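Local coordinates for protein N-acetylgalactosaminyltransferase 7 (Homo sapiens, PDB 6IWR) that belongs to the polypeptide GalNAc transferase family and joins a GT-A-type glycosyltransferase domain to a ricin-type beta-trefoil lectin domain, at residues V183-F188 and K210-E215. Sequence-based numbering, arbitrary orientation.
Sequences VLIDDF and KVFRNE
Leu184 and Asp186 bind through both their backbone N and O to the segment 210-215, building a parallel ladder in which the two strand axes come within 4.6 Å at 24°. Leu184 N gives to Lys210 O (2.7 Å), and Leu184 O takes Phe212 N. Two residues on, Asp186 N reaches Phe212 O, while Asp186 O accepts Asn214 N (3.0 Å), carrying the pairing just past the end of the strand.

Two side-chain polar links sit at the C-terminal end. On the face with Leu184 and Val211, Asp186 and Arg213 form a salt bridge: NE of Arg213 meets OD2 of Asp186 at 3.0 Å, on the anti side and somewhat out of the carboxylate plane, while OD2 itself lies close to the guanidinium plane; the two planes are turned 51° apart. Val211 CG2 lies 3.8 Å above the centre of one guanidinium face, and NH1 has its own salt bridge to Asp199, so the group is held by more than one side chain. OD1 of Asp186 bonds with Ser189 OG. Beyond the strands, Asn214 ND2 donates to Asp187 OD1 (2.9 Å), amide and carboxylate nearly perpendicular; Glu218 N also binds that oxygen.

Apolar contact occurs on both faces. Leu184 CB sits beside Val211 CG2 on one; on the other Val183 CG1, anti to the backbone N (chi1 168°), touches Phe212 CD2 at 3.9 Å, and Ile185 CD1 comes to the edge of the same ring.

These are the neighbouring parallel strands of a beta-alpha-beta unit, 179-186 and 209-213 with helix 197-201 between, in the Rossmann-like GT-A domain. Strand 149-155 pairs with the far edge of 179-186, and helix 219-230 packs against Asp187 and Asn214.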
ATOM      1  N   VAL A 183      26.689 -21.864  14.208  1.00 24.20           N
ATOM      2  CA  VAL A 183      25.525 -22.676  14.549  1.00 26.10           C
ATOM      3  C   VAL A 183      24.317 -22.120  13.807  1.00 27.28           C
ATOM      4  O   VAL A 183      23.866 -21.003  14.093  1.00 27.23           O
ATOM      5  CB  VAL A 183      25.283 -22.678  16.067  1.00 25.66           C
ATOM      6  CG1 VAL A 183      23.903 -23.271  16.391  1.00 26.05           C
ATOM      7  CG2 VAL A 183      26.383 -23.429  16.775  1.00 22.86           C
ATOM      8  N   LEU A 184      23.795 -22.878  12.847  1.00 27.60           N
ATOM      9  CA  LEU A 184      22.553 -22.497  12.187  1.00 28.83           C
ATOM     10  C   LEU A 184      21.409 -23.139  12.954  1.00 30.10           C
ATOM     11  O   LEU A 184      21.481 -24.323  13.299  1.00 33.89           O
ATOM     12  CB  LEU A 184      22.527 -22.929  10.720  1.00 25.60           C
ATOM     13  CG  LEU A 184      23.758 -22.685   9.840  1.00 28.35           C
ATOM     14  CD1 LEU A 184      23.571 -23.388   8.498  1.00 25.71           C
ATOM     15  CD2 LEU A 184      24.100 -21.190   9.633  1.00 23.43           C
ATOM     16  N   ILE A 185      20.387 -22.349  13.265  1.00 30.95           N
ATOM     17  CA  ILE A 185      19.199 -22.826  13.965  1.00 32.35           C
ATOM     18  C   ILE A 185      18.039 -22.792  12.985  1.00 33.05           C
ATOM     19  O   ILE A 185      17.535 -21.718  12.625  1.00 33.59           O
ATOM     20  CB  ILE A 185      18.872 -21.994  15.211  1.00 29.41           C
ATOM     21  CG1 ILE A 185      20.027 -22.007  16.197  1.00 23.11           C
ATOM     22  CG2 ILE A 185      17.616 -22.550  15.871  1.00 28.54           C
ATOM     23  CD1 ILE A 185      20.171 -23.297  16.922  1.00 26.52           C
ATOM     24  N   ASP A 186      17.604 -23.975  12.572  1.00 35.11           N
ATOM     25  CA  ASP A 186      16.457 -24.132  11.686  1.00 33.00           C
ATOM     26  C   ASP A 186      15.190 -24.046  12.512  1.00 33.62           C
ATOM     27  O   ASP A 186      14.903 -24.955  13.297  1.00 34.93           O
ATOM     28  CB  ASP A 186      16.530 -25.481  10.986  1.00 33.24           C
ATOM     29  CG  ASP A 186      15.455 -25.649   9.962  1.00 36.60           C
ATOM     30  OD1 ASP A 186      14.443 -24.909  10.023  1.00 37.49           O
ATOM     31  OD2 ASP A 186      15.644 -26.512   9.081  1.00 39.03           O
ATOM     32  N   ASP A 187      14.424 -22.973  12.349  1.00 32.09           N
ATOM     33  CA  ASP A 187      13.164 -22.857  13.088  1.00 32.55           C
ATOM     34  C   ASP A 187      12.001 -23.430  12.279  1.00 36.55           C
ATOM     35  O   ASP A 187      11.047 -22.735  11.919  1.00 33.67           O
ATOM     36  CB  ASP A 187      12.891 -21.414  13.473  1.00 35.75           C
ATOM     37  CG  ASP A 187      11.878 -21.307  14.586  1.00 35.22           C
ATOM     38  OD1 ASP A 187      11.831 -22.243  15.419  1.00 35.34           O
ATOM     39  OD2 ASP A 187      11.127 -20.305  14.609  1.00 39.89           O
ATOM     40  N   PHE A 188      12.106 -24.729  11.981  1.00 37.07           N
ATOM     41  CA  PHE A 188      10.972 -25.509  11.488  1.00 41.97           C
ATOM     42  C   PHE A 188      10.623 -25.163  10.037  1.00 41.57           C
ATOM     43  O   PHE A 188       9.450 -25.067   9.684  1.00 42.79           O
ATOM     44  CB  PHE A 188       9.751 -25.317  12.394  1.00 38.67           C
ATOM     45  CG  PHE A 188       8.813 -26.472  12.382  1.00 38.81           C
ATOM     46  CD1 PHE A 188       9.283 -27.751  12.624  1.00 39.68           C
ATOM     47  CD2 PHE A 188       7.466 -26.292  12.132  1.00 40.03           C
ATOM     48  CE1 PHE A 188       8.422 -28.837  12.609  1.00 38.61           C
ATOM     49  CE2 PHE A 188       6.592 -27.373  12.120  1.00 32.05           C
ATOM     50  CZ  PHE A 188       7.070 -28.642  12.359  1.00 36.61           C
ATOM     51  N   LYS A 210      27.392 -26.014  11.750  1.00 26.07           N
ATOM     52  CA  LYS A 210      26.498 -27.069  12.172  1.00 27.27           C
ATOM     53  C   LYS A 210      25.087 -26.497  12.180  1.00 32.54           C
ATOM     54  O   LYS A 210      24.893 -25.279  12.280  1.00 30.54           O
ATOM     55  CB  LYS A 210      26.922 -27.640  13.552  1.00 28.19           C
ATOM     56  CG  LYS A 210      27.403 -26.591  14.573  1.00 28.51           C
ATOM     57  CD  LYS A 210      28.102 -27.179  15.808  1.00 29.64           C
ATOM     58  CE  LYS A 210      29.528 -27.692  15.498  1.00 35.46           C
ATOM     59  NZ  LYS A 210      30.610 -26.797  15.999  1.00 31.43           N
ATOM     60  N   VAL A 211      24.103 -27.376  12.006  1.00 30.43           N
ATOM     61  CA  VAL A 211      22.703 -26.983  11.992  1.00 28.23           C
ATOM     62  C   VAL A 211      21.988 -27.804  13.041  1.00 29.72           C
ATOM     63  O   VAL A 211      22.278 -28.987  13.209  1.00 31.43           O
ATOM     64  CB  VAL A 211      22.051 -27.185  10.608  1.00 30.45           C
ATOM     65  CG1 VAL A 211      22.078 -28.656  10.209  1.00 26.07           C
ATOM     66  CG2 VAL A 211      20.637 -26.645  10.620  1.00 32.09           C
ATOM     67  N   PHE A 212      21.063 -27.178  13.746  1.00 32.00           N
ATOM     68  CA  PHE A 212      20.184 -27.875  14.669  1.00 34.02           C
ATOM     69  C   PHE A 212      18.762 -27.519  14.295  1.00 34.42           C
ATOM     70  O   PHE A 212      18.450 -26.342  14.092  1.00 35.65           O
ATOM     71  CB  PHE A 212      20.461 -27.507  16.131  1.00 32.86           C
ATOM     72  CG  PHE A 212      21.850 -27.868  16.600  1.00 32.11           C
ATOM     73  CD1 PHE A 212      22.295 -29.175  16.557  1.00 31.78           C
ATOM     74  CD2 PHE A 212      22.703 -26.892  17.096  1.00 35.10           C
ATOM     75  CE1 PHE A 212      23.564 -29.502  16.988  1.00 34.13           C
ATOM     76  CE2 PHE A 212      23.987 -27.213  17.532  1.00 31.80           C
ATOM     77  CZ  PHE A 212      24.416 -28.528  17.481  1.00 29.08           C
ATOM     78  N   ARG A 213      17.918 -28.542  14.172  1.00 37.45           N
ATOM     79  CA  ARG A 213      16.512 -28.394  13.830  1.00 31.23           C
ATOM     80  C   ARG A 213      15.655 -28.258  15.078  1.00 35.37           C
ATOM     81  O   ARG A 213      15.880 -28.932  16.086  1.00 41.22           O
ATOM     82  CB  ARG A 213      16.027 -29.596  13.036  1.00 31.20           C
ATOM     83  CG  ARG A 213      16.057 -29.410  11.570  1.00 32.95           C
ATOM     84  CD  ARG A 213      17.472 -29.348  11.049  1.00 32.79           C
ATOM     85  NE  ARG A 213      17.477 -28.844   9.672  1.00 38.42           N
ATOM     86  CZ  ARG A 213      18.338 -29.243   8.752  1.00 37.40           C
ATOM     87  NH1 ARG A 213      19.254 -30.155   9.058  1.00 49.69           N
ATOM     88  NH2 ARG A 213      18.271 -28.759   7.532  1.00 38.72           N
ATOM     89  N   ASN A 214      14.645 -27.397  14.986  1.00 38.84           N
ATOM     90  CA  ASN A 214      13.624 -27.248  16.009  1.00 34.03           C
ATOM     91  C   ASN A 214      12.440 -28.137  15.670  1.00 38.30           C
ATOM     92  O   ASN A 214      12.072 -28.265  14.503  1.00 40.55           O
ATOM     93  CB  ASN A 214      13.170 -25.791  16.115  1.00 34.61           C
ATOM     94  CG  ASN A 214      14.194 -24.922  16.786  1.00 35.97           C
ATOM     95  OD1 ASN A 214      15.093 -25.419  17.451  1.00 34.09           O
ATOM     96  ND2 ASN A 214      14.058 -23.614  16.628  1.00 34.96           N
ATOM     97  N   GLU A 215      11.840 -28.748  16.698  1.00 46.59           N
ATOM     98  CA  GLU A 215      10.753 -29.693  16.462  1.00 41.56           C
ATOM     99  C   GLU A 215       9.447 -28.973  16.143  1.00 42.44           C
ATOM    100  O   GLU A 215       8.582 -29.524  15.457  1.00 49.05           O
ATOM    101  CB  GLU A 215      10.593 -30.610  17.671  1.00 49.91           C
ATOM    102  CG  GLU A 215      11.806 -31.489  17.944  1.00 53.26           C
ATOM    103  CD  GLU A 215      11.921 -31.886  19.409  1.00 71.90           C
ATOM    104  OE1 GLU A 215      11.194 -31.289  20.244  1.00 74.78           O
ATOM    105  OE2 GLU A 215      12.738 -32.786  19.726  1.00 76.95           O
TER